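Local coordinates for putative amidohydrolase (Unidentified, PDB 3MKV), which probably hydrolyses dipeptides that end in proline, as a zinc-dependent prolidase of the amidohydrolase superfamily, at residues Asp63-Val68 and Ile252-Leu257; Thr104-Gly109 and Tyr230-Ala235; Gly208-Ser213 and Ile241-Arg246; His234-Ala239 and Val278-Leu283; Gly270-Pro275 and Ser359-Gly364. All blocks are in the same frame, centred on the assembly; numbering follows the deposited sequence.

Interaction 1 (Asp63-Val68 and Ile252-Leu257); sequences DLHVHV and IEHGNL. With ZN (zinc ion), chain I; ZN (zinc ion), chain J.
H65 ND1 donates to E253 OE1 over 2.7 Å, an almost straight bond with an N-H...O angle of 171°. The proton arrives on the anti lone pair of the carboxylate oxygen, and OE1 lies nearly in the imidazole plane. Ring and carboxylate are themselves only 20° from coplanar, and the bond at ND1 and the zinc ion at NE2 together hold the ring's rotation. With ND1 acting as donor, NE2 is left to face the metal, and it binds one zinc ion at 2.0 Å. H67 NE2 reaches the same ion at 2.1 Å, giving the His-X-His pair at the end of the first barrel strand that marks the amidohydrolase superfamily; D326 and the carboxylated lysine at position 193 complete this site. H254, next to E253 in sequence, serves the second zinc ion through NE2 at 2.4 Å, together with H234 and the same modified lysine, while its ND1 is hydrogen-bonded to T276. The H65 and H254 rings meet obliquely, planes at 46°, with H65 CE1 4.0 Å from H254 NE2. E253 reaches H65 with a folded chain: CG lies anti to the carbonyl carbon, and a further bend at chi2 brings OE1 to the ring edge. Its other oxygen, OE2, forms a salt bridge with R106 and accepts from T251. On the H65 side, D63 OD1 accepts from H65 N at 2.8 Å, an Asx turn just ahead of the ligand's side chain. E253 is thus a second-shell residue: its negative charge, shared with R106, would be expected to polarise H65 and strengthen NE2 as a zinc ligand.

Interaction 2 (Thr104-Gly109 and Tyr230-Ala235); sequences TVRDAG and YVLAHA. With ZN (zinc ion), chain J.
R106 reaches from strand 102-107 across the interior of the amidohydrolase TIM barrel to Y230, two residues ahead of strand 232-235, and L232, its first residue. The close part of the contact is polar. R106 NH1 donates to Y230 OH over 2.9 Å with an N-H...O angle of 155°, and the hydroxyl lies almost in the guanidinium plane. NH1 in turn sits at the edge of the tyrosine ring, the two planes being 32° apart. R106 CD also approaches Y230 OH, at 3.4 Å. The arginine gets there with CG anti to its N (chi1 -168°) and a bend at chi3, while Y230 comes from the opposite direction. Looser apolar packing occupies one guanidinium face: L232 CD1 stands over it toward the rim, 3.8 Å from R106 NH2. Farther along, the same methyl meets A108 CB at 4.2 Å, wider than the closest approaches to R106. R106, A108 and L232 are buried, whereas Y230 is partly exposed, on the more open side of the contact. The guanidinium has other partners: NE donates to the carbonyl of L64, NH2 forms a salt bridge with E253, and NH1 also bonds T251. Such a network would hold the planar group in one orientation and balance its charge inside the barrel. Both segments lead on toward the metal centre. A108 O accepts from the NZ of the carboxylated lysine at position 193, and D107 OD1 makes an Asx turn with G109 N at 2.9 Å. Two residues beyond L232, H234 ND1 binds a zinc ion at 2.4 Å.

Interaction 3 (Gly208-Ser213 and Ile241-Arg246); sequences GVFGYS and IARAVR
The F210 ring and the R243 guanidinium lie nearly parallel, their planes 7° apart. R243 CD sits over the centre of one face of the ring, 3.6 Å from its centroid, in a CH-pi contact. The guanidinium continues past the rim, its own face over F210 CD2, which is 3.5 Å from R243 NE. Along its edge run the carbonyls of G211 and Y212. Y212 O is gripped end-on by two nitrogens, R243 NH1 and R243 NH2, each at 3.0 Å and both with the oxygen close to the guanidinium plane. NH2 comes in the carbonyl plane on a lone pair, whereas NH1 is tilted 20° from it. The side chain curls back to the loop because CG stands between N and the carbonyl carbon (chi1 49°) and the chain bends again at chi3. Two hydrogen bonds and the CH-pi contact together hold the guanidinium against the loop. That loop ends at S213, the N-cap of helix 214-225, whose E214 also touches R243. The contact therefore ties the approach to helix 214-225 to helix 238-246, which on other sides packs against helix 260-269 and strand 251-254, while F210 makes backbone hydrogen bonds to the second subunit.

Interaction 4 (His234-Ala239 and Val278-Leu283); sequences HAYTPA and VTYDAL. With ZN (zinc ion), chain J; SO4 (sulfate ion), chain K.
Y236 and Y280 point at each other from opposite directions, and their hydroxyls meet: Y280 OH donates to Y236 OH over 2.7 Å. The approach is in the plane of the Y236 ring, Y280 OH lying at its edge and also coming within 3.2 Å of Y236 CE1. The Y280 ring likewise has Y236 OH near its edge. Both side chains adopt the same first torsion, CG anti to the carbonyl carbon (chi1 -75° for Y236 and -50° for Y280), and the rings span the 12.9 Å between the Y236 and Y280 CA atoms. Y236 OH donates in turn to sulfate O2 at 2.7 Å, again near the ring plane. A chain of two hydrogen bonds thus links Y280, Y236 and the anion. The sulfate probably came from the crystallisation liquor, and it is also bound by H142 and by the backbone N atoms of V200 and A201. H234 CE1 stands 3.4 Å from sulfate O2, with the oxygen at the edge of the imidazole, while H234 ND1 holds a zinc ion. The anion therefore lies beside the metal centre, and its pocket is consistent with a place for a substrate carboxylate. One face of the Y280 ring is covered by T279 CG2. Around the pair, N256, from a loop, and V303, of helix 300-304, touch both tyrosines, and the contact bridges the turn between strand 232-235 and helix 238-246 to helix 277-286, which follows strand 272-274.

Interaction 5 (Gly270-Pro275 and Ser359-Gly364); sequences GAYVVP and SAEVLG. With SO4 (sulfate ion), chain L.
Strand 272-274 of the barrel, next to strand 251-254, meets the C-terminal end of helix 348-362 through a single aromatic ring. V362 CG2 stands over one face of Y272, offset toward the rim, in a CH-pi contact, V362 CG2 lying 3.9 Å from the Y272 ring centroid and 23° off the ring normal; the methyl comes closest to Y272 CD1, at 3.6 Å. The ring is turned to this methyl with CG anti to the carbonyl carbon (chi1 -51°). Within the TIM-barrel fold the strand is bound to its neighbour 251-254, and the helix ends in a Schellman motif at G364, where G364 N returns to E361 O at 2.9 Å. At the far end of the ring E361 lies alongside, its OE2 3.4 Å from Y272 OH without a hydrogen bond between them. Instead the hydroxyl faces a sulfate, probably from the crystallisation liquor, with Y272 OH standing 2.8 Å from O1 and 2.9 Å from O3 of the ion. R250 also binds this anion and donates to the carbonyl of V362, while K320 makes a cation-pi contact with the Y272 ring.

In the fold
All five interactions belong to the amidohydrolase barrel (distances are between centres). Interactions 1 and 2 are neighbours, about 7 Å apart, joined by probable hydrogen bonds from R106 to D63 O and L64 O; interaction 4 lies about 8 Å from interaction 1, sharing H234 with interaction 2. These three lie at the zinc centre, each holding at least one ligand. Interaction 5 is about 11 Å from interaction 1, on the same parallel sheet, and interaction 3 about 16 Å from interactions 1 and 2, on helix 238-246. Along the chain 1 and 4 interlock; 5 opens after 1 closes. Strands 232-235 and 251-254 carry H234 and H254; 272-274 leads to the helix of interaction 4.

Interaction 1 (Asp63-Val68 and Ile252-Leu257)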
# COMPACT_ATOMS: atom_id res chain seq x y z
N ASP A 63 36.89 24.02 -6.56
CA ASP A 63 36.27 23.97 -5.22
C ASP A 63 35.60 22.61 -4.97
O ASP A 63 34.69 22.20 -5.71
CB ASP A 63 35.28 25.12 -5.00
CG ASP A 63 34.77 25.17 -3.58
OD1 ASP A 63 34.76 24.11 -2.91
OD2 ASP A 63 34.37 26.26 -3.12
N LEU A 64 36.07 21.94 -3.92
CA LEU A 64 35.73 20.54 -3.68
C LEU A 64 34.47 20.36 -2.84
O LEU A 64 34.06 19.23 -2.57
CB LEU A 64 36.89 19.81 -3.00
CG LEU A 64 38.08 19.38 -3.86
CD1 LEU A 64 39.10 18.61 -3.01
CD2 LEU A 64 37.60 18.54 -5.04
N HIS A 65 33.86 21.46 -2.42
CA HIS A 65 32.68 21.37 -1.57
C HIS A 65 31.73 22.55 -1.76
O HIS A 65 31.78 23.52 -1.03
CB HIS A 65 33.06 21.22 -0.10
CG HIS A 65 31.96 20.69 0.76
ND1 HIS A 65 32.07 19.53 1.49
CD2 HIS A 65 30.71 21.16 0.99
CE1 HIS A 65 30.94 19.31 2.13
NE2 HIS A 65 30.10 20.28 1.85
N VAL A 66 30.84 22.44 -2.73
CA VAL A 66 29.81 23.45 -2.89
C VAL A 66 28.45 22.77 -2.88
O VAL A 66 28.34 21.56 -3.05
CB VAL A 66 29.98 24.26 -4.22
CG1 VAL A 66 31.33 24.94 -4.27
CG2 VAL A 66 29.81 23.36 -5.43
N HIS A 67 27.42 23.57 -2.66
CA HIS A 67 26.04 23.15 -2.89
C HIS A 67 25.39 24.14 -3.83
O HIS A 67 25.04 25.25 -3.45
CB HIS A 67 25.28 23.04 -1.58
CG HIS A 67 25.88 22.05 -0.63
ND1 HIS A 67 25.72 20.69 -0.77
CD2 HIS A 67 26.65 22.23 0.47
CE1 HIS A 67 26.36 20.07 0.20
NE2 HIS A 67 26.94 20.98 0.97
N VAL A 68 25.23 23.75 -5.08
CA VAL A 68 24.70 24.68 -6.06
C VAL A 68 23.23 25.01 -5.79
O VAL A 68 22.79 26.12 -6.06
CB VAL A 68 24.92 24.18 -7.50
CG1 VAL A 68 23.92 24.82 -8.45
CG2 VAL A 68 26.36 24.48 -7.93
N ILE A 252 37.43 13.51 3.64
CA ILE A 252 36.71 13.95 4.83
C ILE A 252 36.41 15.43 4.72
O ILE A 252 37.24 16.22 4.28
CB ILE A 252 37.56 13.75 6.08
CG1 ILE A 252 37.85 12.26 6.31
CG2 ILE A 252 36.87 14.39 7.27
CD1 ILE A 252 36.64 11.43 6.75
N GLU A 253 35.20 15.81 5.11
CA GLU A 253 34.73 17.16 4.87
C GLU A 253 34.67 17.94 6.18
O GLU A 253 34.08 17.49 7.16
CB GLU A 253 33.36 17.14 4.18
CG GLU A 253 33.30 16.29 2.92
CD GLU A 253 34.30 16.71 1.84
OE1 GLU A 253 34.22 17.86 1.36
OE2 GLU A 253 35.16 15.87 1.48
N HIS A 254 35.30 19.11 6.17
CA HIS A 254 35.34 19.98 7.34
C HIS A 254 36.47 19.55 8.26
O HIS A 254 37.56 20.14 8.22
CB HIS A 254 34.00 19.98 8.07
CG HIS A 254 32.82 20.24 7.17
ND1 HIS A 254 32.74 21.36 6.36
CD2 HIS A 254 31.68 19.55 6.97
CE1 HIS A 254 31.60 21.33 5.69
NE2 HIS A 254 30.94 20.24 6.04
N GLY A 255 36.24 18.52 9.06
CA GLY A 255 37.27 17.99 9.95
C GLY A 255 37.71 18.99 11.01
O GLY A 255 38.84 18.95 11.48
N ASN A 256 36.79 19.87 11.41
CA ASN A 256 37.11 20.99 12.28
C ASN A 256 37.77 20.64 13.61
O ASN A 256 38.75 21.29 14.01
CB ASN A 256 35.85 21.81 12.55
CG ASN A 256 35.40 22.63 11.36
OD1 ASN A 256 35.25 22.11 10.25
ND2 ASN A 256 35.17 23.92 11.58
N LEU A 257 37.23 19.64 14.30
CA LEU A 257 37.70 19.30 15.64
C LEU A 257 38.69 18.15 15.62
O LEU A 257 38.88 17.45 16.61
CB LEU A 257 36.51 18.96 16.54
CG LEU A 257 35.54 20.14 16.69
CD1 LEU A 257 34.26 19.73 17.40
CD2 LEU A 257 36.23 21.29 17.41
ZN ZN I . 28.25 20.79 2.57
ZN ZN J . 28.82 19.19 5.42

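Interaction 2 (Thr104-Gly109 and Tyr230-Ala235)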
# COMPACT_ATOMS: atom_id res chain seq x y z
N THR A 104 36.17 24.27 -12.11
CA THR A 104 35.60 22.99 -11.72
C THR A 104 35.13 23.08 -10.27
O THR A 104 35.77 23.74 -9.44
CB THR A 104 36.61 21.82 -11.84
OG1 THR A 104 37.00 21.66 -13.21
CG2 THR A 104 35.97 20.52 -11.36
N VAL A 105 34.01 22.43 -9.98
CA VAL A 105 33.59 22.25 -8.59
C VAL A 105 33.10 20.84 -8.30
O VAL A 105 32.58 20.14 -9.18
CB VAL A 105 32.51 23.26 -8.19
CG1 VAL A 105 33.09 24.68 -8.16
CG2 VAL A 105 31.29 23.15 -9.14
N ARG A 106 33.28 20.41 -7.06
CA ARG A 106 32.68 19.16 -6.60
C ARG A 106 31.49 19.53 -5.75
O ARG A 106 31.63 20.19 -4.71
CB ARG A 106 33.66 18.31 -5.81
CG ARG A 106 33.18 16.89 -5.55
CD ARG A 106 34.20 16.12 -4.74
NE ARG A 106 34.39 16.70 -3.42
CZ ARG A 106 35.00 16.08 -2.42
NH1 ARG A 106 35.47 14.85 -2.60
NH2 ARG A 106 35.15 16.68 -1.24
N ASP A 107 30.31 19.13 -6.20
CA ASP A 107 29.11 19.42 -5.44
C ASP A 107 28.89 18.32 -4.40
O ASP A 107 28.88 17.13 -4.72
CB ASP A 107 27.89 19.59 -6.35
CG ASP A 107 26.65 19.96 -5.57
OD1 ASP A 107 26.07 19.07 -4.91
OD2 ASP A 107 26.25 21.14 -5.60
N ALA A 108 28.73 18.74 -3.15
CA ALA A 108 28.74 17.83 -2.02
C ALA A 108 27.35 17.34 -1.64
O ALA A 108 27.20 16.59 -0.68
CB ALA A 108 29.43 18.50 -0.84
N GLY A 109 26.33 17.74 -2.40
CA GLY A 109 24.99 17.28 -2.13
C GLY A 109 23.94 18.20 -2.71
O GLY A 109 23.93 19.41 -2.45
N TYR A 230 34.36 6.88 -5.27
CA TYR A 230 34.69 6.90 -3.85
C TYR A 230 33.61 7.63 -3.04
O TYR A 230 32.63 8.14 -3.59
CB TYR A 230 36.06 7.58 -3.64
CG TYR A 230 36.01 9.06 -3.95
CD1 TYR A 230 35.73 9.99 -2.95
CD2 TYR A 230 36.17 9.52 -5.26
CE1 TYR A 230 35.65 11.35 -3.24
CE2 TYR A 230 36.09 10.86 -5.55
CZ TYR A 230 35.83 11.77 -4.55
OH TYR A 230 35.74 13.11 -4.86
N VAL A 231 33.83 7.69 -1.74
CA VAL A 231 32.90 8.30 -0.81
C VAL A 231 33.55 9.50 -0.10
O VAL A 231 34.70 9.42 0.35
CB VAL A 231 32.44 7.26 0.25
CG1 VAL A 231 31.64 7.93 1.38
CG2 VAL A 231 31.63 6.12 -0.42
N LEU A 232 32.83 10.61 -0.01
CA LEU A 232 33.28 11.71 0.82
C LEU A 232 32.29 11.78 1.96
O LEU A 232 31.11 11.47 1.76
CB LEU A 232 33.31 13.04 0.05
CG LEU A 232 31.99 13.53 -0.55
CD1 LEU A 232 31.84 15.03 -0.40
CD2 LEU A 232 31.87 13.11 -2.02
N ALA A 233 32.77 12.16 3.14
CA ALA A 233 31.96 12.08 4.34
C ALA A 233 32.11 13.31 5.18
O ALA A 233 33.22 13.73 5.48
CB ALA A 233 32.35 10.86 5.16
N HIS A 234 30.98 13.89 5.54
CA HIS A 234 30.93 15.03 6.45
C HIS A 234 31.19 14.48 7.86
O HIS A 234 30.50 13.55 8.30
CB HIS A 234 29.57 15.71 6.28
CG HIS A 234 29.10 16.49 7.47
ND1 HIS A 234 28.85 17.84 7.42
CD2 HIS A 234 28.76 16.10 8.73
CE1 HIS A 234 28.41 18.26 8.60
NE2 HIS A 234 28.35 17.22 9.41
N ALA A 235 32.20 15.01 8.54
CA ALA A 235 32.60 14.55 9.88
C ALA A 235 33.41 15.61 10.62
O ALA A 235 34.34 16.18 10.06
CB ALA A 235 33.41 13.25 9.78
ZN ZN J . 28.82 19.19 5.42

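Interaction 3 (Gly208-Ser213 and Ile241-Arg246)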
# COMPACT_ATOMS: atom_id res chain seq x y z
N GLY A 208 28.38 16.42 17.46
CA GLY A 208 29.28 15.31 17.80
C GLY A 208 28.75 13.89 17.65
O GLY A 208 29.50 12.92 17.82
N VAL A 209 27.47 13.74 17.36
CA VAL A 209 26.87 12.42 17.16
C VAL A 209 27.47 11.73 15.94
O VAL A 209 27.87 12.40 14.99
CB VAL A 209 25.34 12.53 16.95
CG1 VAL A 209 25.04 13.23 15.62
CG2 VAL A 209 24.69 11.14 16.99
N PHE A 210 27.53 10.40 15.97
CA PHE A 210 28.00 9.62 14.83
C PHE A 210 26.93 9.54 13.75
O PHE A 210 25.74 9.49 14.05
CB PHE A 210 28.36 8.19 15.24
CG PHE A 210 29.59 8.09 16.11
CD1 PHE A 210 30.37 9.20 16.37
CD2 PHE A 210 29.98 6.86 16.63
CE1 PHE A 210 31.51 9.10 17.16
CE2 PHE A 210 31.12 6.74 17.41
CZ PHE A 210 31.88 7.87 17.68
N GLY A 211 27.36 9.51 12.50
CA GLY A 211 26.45 9.23 11.41
C GLY A 211 26.69 7.84 10.87
O GLY A 211 27.77 7.55 10.36
N TYR A 212 25.70 6.97 10.99
CA TYR A 212 25.78 5.61 10.45
C TYR A 212 26.60 4.66 11.30
O TYR A 212 27.50 5.07 12.03
CB TYR A 212 26.33 5.61 9.00
CG TYR A 212 25.29 5.97 7.96
CD1 TYR A 212 25.52 6.98 7.02
CD2 TYR A 212 24.07 5.32 7.93
CE1 TYR A 212 24.57 7.32 6.08
CE2 TYR A 212 23.11 5.64 6.99
CZ TYR A 212 23.36 6.64 6.07
OH TYR A 212 22.37 6.94 5.15
N SER A 213 26.27 3.38 11.21
CA SER A 213 27.09 2.31 11.75
C SER A 213 28.23 2.03 10.79
O SER A 213 28.17 2.41 9.62
CB SER A 213 26.24 1.05 11.90
OG SER A 213 25.86 0.54 10.63
N ILE A 241 35.65 11.21 12.52
CA ILE A 241 36.63 11.20 11.46
C ILE A 241 37.35 9.85 11.37
O ILE A 241 37.47 9.27 10.30
CB ILE A 241 37.66 12.29 11.68
CG1 ILE A 241 36.98 13.66 11.61
CG2 ILE A 241 38.78 12.14 10.67
CD1 ILE A 241 37.88 14.83 12.00
N ALA A 242 37.80 9.36 12.51
CA ALA A 242 38.57 8.12 12.57
C ALA A 242 37.81 6.89 12.04
O ALA A 242 38.36 6.09 11.29
CB ALA A 242 39.07 7.87 14.00
N ARG A 243 36.55 6.74 12.45
CA ARG A 243 35.79 5.54 12.07
C ARG A 243 35.47 5.54 10.58
O ARG A 243 35.53 4.50 9.91
CB ARG A 243 34.51 5.42 12.90
CG ARG A 243 33.68 6.69 12.96
CD ARG A 243 32.64 6.63 14.08
NE ARG A 243 31.82 5.43 14.01
CZ ARG A 243 30.65 5.34 13.40
NH1 ARG A 243 30.12 6.39 12.77
NH2 ARG A 243 29.99 4.19 13.41
N ALA A 244 35.14 6.72 10.08
CA ALA A 244 34.89 6.92 8.66
C ALA A 244 36.08 6.47 7.83
O ALA A 244 35.94 5.76 6.84
CB ALA A 244 34.58 8.39 8.39
N VAL A 245 37.27 6.90 8.24
CA VAL A 245 38.47 6.53 7.51
C VAL A 245 38.79 5.03 7.59
O VAL A 245 39.27 4.45 6.61
CB VAL A 245 39.67 7.37 7.96
CG1 VAL A 245 40.97 6.75 7.49
CG2 VAL A 245 39.54 8.77 7.40
N ARG A 246 38.54 4.41 8.74
CA ARG A 246 38.78 2.98 8.91
C ARG A 246 37.79 2.18 8.10
O ARG A 246 38.00 1.01 7.81
CB ARG A 246 38.66 2.58 10.38
CG ARG A 246 39.84 2.94 11.24
CD ARG A 246 39.67 2.41 12.66
NE ARG A 246 39.01 3.36 13.55
CZ ARG A 246 37.76 3.27 13.98
NH1 ARG A 246 37.26 4.19 14.79
NH2 ARG A 246 36.99 2.25 13.59

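Interaction 4 (His234-Ala239 and Val278-Leu283)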
# COMPACT_ATOMS: atom_id res chain seq x y z
N HIS A 234 30.98 13.89 5.54
CA HIS A 234 30.93 15.03 6.45
C HIS A 234 31.19 14.48 7.86
O HIS A 234 30.50 13.55 8.30
CB HIS A 234 29.57 15.71 6.28
CG HIS A 234 29.10 16.49 7.47
ND1 HIS A 234 28.85 17.84 7.42
CD2 HIS A 234 28.76 16.10 8.73
CE1 HIS A 234 28.41 18.26 8.60
NE2 HIS A 234 28.35 17.22 9.41
N ALA A 235 32.20 15.01 8.54
CA ALA A 235 32.60 14.55 9.88
C ALA A 235 33.41 15.61 10.62
O ALA A 235 34.34 16.18 10.06
CB ALA A 235 33.41 13.25 9.78
N TYR A 236 33.07 15.87 11.88
CA TYR A 236 33.75 16.91 12.66
C TYR A 236 34.77 16.41 13.70
O TYR A 236 35.90 16.91 13.75
CB TYR A 236 32.74 17.83 13.34
CG TYR A 236 32.06 18.81 12.41
CD1 TYR A 236 32.81 19.66 11.61
CD2 TYR A 236 30.67 18.90 12.36
CE1 TYR A 236 32.20 20.57 10.77
CE2 TYR A 236 30.05 19.80 11.51
CZ TYR A 236 30.82 20.63 10.72
OH TYR A 236 30.20 21.54 9.87
N THR A 237 34.38 15.44 14.53
CA THR A 237 35.20 15.00 15.67
C THR A 237 36.18 13.86 15.38
O THR A 237 35.98 13.07 14.45
CB THR A 237 34.33 14.55 16.85
OG1 THR A 237 33.59 13.38 16.48
CG2 THR A 237 33.36 15.64 17.28
N PRO A 238 37.24 13.78 16.18
CA PRO A 238 38.21 12.70 15.99
C PRO A 238 37.54 11.33 15.87
O PRO A 238 37.79 10.59 14.93
CB PRO A 238 39.09 12.79 17.24
CG PRO A 238 39.01 14.25 17.65
CD PRO A 238 37.60 14.67 17.30
N ALA A 239 36.68 10.99 16.83
CA ALA A 239 35.99 9.71 16.81
C ALA A 239 35.26 9.46 15.48
O ALA A 239 35.37 8.38 14.90
CB ALA A 239 35.01 9.63 17.97
N VAL A 278 35.36 29.30 5.51
CA VAL A 278 34.64 30.52 5.18
C VAL A 278 33.16 30.44 5.57
O VAL A 278 32.54 31.44 5.94
CB VAL A 278 34.78 30.86 3.68
CG1 VAL A 278 34.21 29.72 2.83
CG2 VAL A 278 34.13 32.20 3.36
N THR A 279 32.60 29.24 5.49
CA THR A 279 31.18 29.06 5.76
C THR A 279 30.85 29.34 7.22
O THR A 279 29.80 29.92 7.52
CB THR A 279 30.69 27.66 5.38
OG1 THR A 279 29.27 27.61 5.55
CG2 THR A 279 31.34 26.60 6.26
N TYR A 280 31.72 28.94 8.13
CA TYR A 280 31.47 29.17 9.55
C TYR A 280 31.50 30.66 9.91
O TYR A 280 30.65 31.14 10.66
CB TYR A 280 32.42 28.33 10.41
CG TYR A 280 32.39 26.89 9.96
CD1 TYR A 280 31.20 26.18 9.95
CD2 TYR A 280 33.54 26.25 9.50
CE1 TYR A 280 31.14 24.87 9.52
CE2 TYR A 280 33.49 24.93 9.06
CZ TYR A 280 32.28 24.25 9.08
OH TYR A 280 32.17 22.95 8.65
N ASP A 281 32.47 31.38 9.35
CA ASP A 281 32.54 32.83 9.52
C ASP A 281 31.27 33.55 9.05
O ASP A 281 30.91 34.60 9.58
CB ASP A 281 33.76 33.39 8.79
CG ASP A 281 35.07 33.01 9.46
OD1 ASP A 281 36.12 33.57 9.07
OD2 ASP A 281 35.04 32.15 10.38
N ALA A 282 30.61 32.98 8.04
CA ALA A 282 29.41 33.59 7.47
C ALA A 282 28.15 33.23 8.24
O ALA A 282 27.26 34.07 8.40
CB ALA A 282 29.26 33.19 6.01
N LEU A 283 28.05 31.99 8.70
CA LEU A 283 26.90 31.57 9.48
C LEU A 283 26.78 32.44 10.73
O LEU A 283 25.67 32.80 11.15
CB LEU A 283 27.01 30.09 9.86
CG LEU A 283 26.80 29.08 8.72
CD1 LEU A 283 27.16 27.67 9.17
CD2 LEU A 283 25.37 29.15 8.20
ZN ZN J . 28.82 19.19 5.42
S SO4 K . 27.11 22.12 8.52
O1 SO4 K . 27.95 23.31 8.38
O2 SO4 K . 27.54 21.36 9.69
O3 SO4 K . 25.72 22.52 8.70
O4 SO4 K . 27.26 21.29 7.32

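Interaction 5 (Gly270-Pro275 and Ser359-Gly364)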
# COMPACT_ATOMS: atom_id res chain seq x y z
N GLY A 270 46.18 7.80 3.58
CA GLY A 270 46.22 8.39 2.25
C GLY A 270 44.93 9.12 1.94
O GLY A 270 44.67 9.48 0.79
N ALA A 271 44.13 9.35 2.98
CA ALA A 271 42.87 10.07 2.84
C ALA A 271 43.10 11.58 2.73
O ALA A 271 44.14 12.09 3.13
CB ALA A 271 41.94 9.74 4.01
N TYR A 272 42.11 12.30 2.21
CA TYR A 272 42.17 13.76 2.13
C TYR A 272 41.16 14.42 3.03
O TYR A 272 40.08 13.87 3.27
CB TYR A 272 41.90 14.24 0.71
CG TYR A 272 42.69 13.58 -0.38
CD1 TYR A 272 43.72 14.26 -1.02
CD2 TYR A 272 42.38 12.30 -0.82
CE1 TYR A 272 44.44 13.66 -2.04
CE2 TYR A 272 43.09 11.70 -1.83
CZ TYR A 272 44.13 12.38 -2.44
OH TYR A 272 44.85 11.79 -3.46
N VAL A 273 41.50 15.62 3.50
CA VAL A 273 40.52 16.46 4.20
C VAL A 273 40.22 17.73 3.42
O VAL A 273 41.08 18.29 2.74
CB VAL A 273 40.96 16.82 5.64
CG1 VAL A 273 39.86 17.61 6.33
CG2 VAL A 273 41.26 15.55 6.44
N VAL A 274 38.97 18.17 3.50
CA VAL A 274 38.54 19.39 2.83
C VAL A 274 37.88 20.32 3.84
O VAL A 274 36.69 20.19 4.14
CB VAL A 274 37.52 19.11 1.70
CG1 VAL A 274 37.20 20.40 0.98
CG2 VAL A 274 38.06 18.05 0.74
N PRO A 275 38.67 21.27 4.37
CA PRO A 275 38.21 22.27 5.32
C PRO A 275 37.30 23.24 4.60
O PRO A 275 37.51 23.51 3.42
CB PRO A 275 39.50 22.99 5.75
CG PRO A 275 40.63 22.08 5.29
CD PRO A 275 40.11 21.42 4.06
N SER A 359 43.34 19.37 -5.19
CA SER A 359 41.94 19.14 -5.54
C SER A 359 41.80 18.26 -6.78
O SER A 359 40.94 17.39 -6.82
CB SER A 359 41.23 20.47 -5.74
OG SER A 359 41.01 21.11 -4.50
N ALA A 360 42.64 18.49 -7.78
CA ALA A 360 42.62 17.68 -8.99
C ALA A 360 42.90 16.21 -8.65
O ALA A 360 42.37 15.29 -9.28
CB ALA A 360 43.64 18.19 -9.98
N GLU A 361 43.74 16.01 -7.65
CA GLU A 361 44.09 14.67 -7.22
C GLU A 361 42.85 14.01 -6.63
O GLU A 361 42.52 12.87 -6.95
CB GLU A 361 45.21 14.75 -6.18
CG GLU A 361 46.30 13.71 -6.36
CD GLU A 361 47.31 13.71 -5.21
OE1 GLU A 361 47.56 14.79 -4.63
OE2 GLU A 361 47.86 12.62 -4.90
N VAL A 362 42.16 14.75 -5.76
CA VAL A 362 40.91 14.29 -5.18
C VAL A 362 39.90 13.82 -6.23
O VAL A 362 39.09 12.93 -5.96
CB VAL A 362 40.25 15.38 -4.32
CG1 VAL A 362 38.85 14.95 -3.90
CG2 VAL A 362 41.12 15.70 -3.11
N LEU A 363 39.95 14.42 -7.41
CA LEU A 363 38.96 14.15 -8.46
C LEU A 363 39.43 13.07 -9.42
O LEU A 363 38.71 12.72 -10.36
CB LEU A 363 38.68 15.42 -9.27
CG LEU A 363 38.15 16.66 -8.53
CD1 LEU A 363 38.16 17.87 -9.45
CD2 LEU A 363 36.76 16.42 -8.00
N GLY A 364 40.63 12.56 -9.19
CA GLY A 364 41.22 11.56 -10.08
C GLY A 364 41.58 12.19 -11.41
O GLY A 364 41.51 11.54 -12.46
S SO4 L . 44.44 8.49 -4.23
O1 SO4 L . 43.74 9.63 -4.83
O2 SO4 L . 45.32 7.89 -5.22
O3 SO4 L . 45.22 8.97 -3.10
O4 SO4 L . 43.47 7.49 -3.79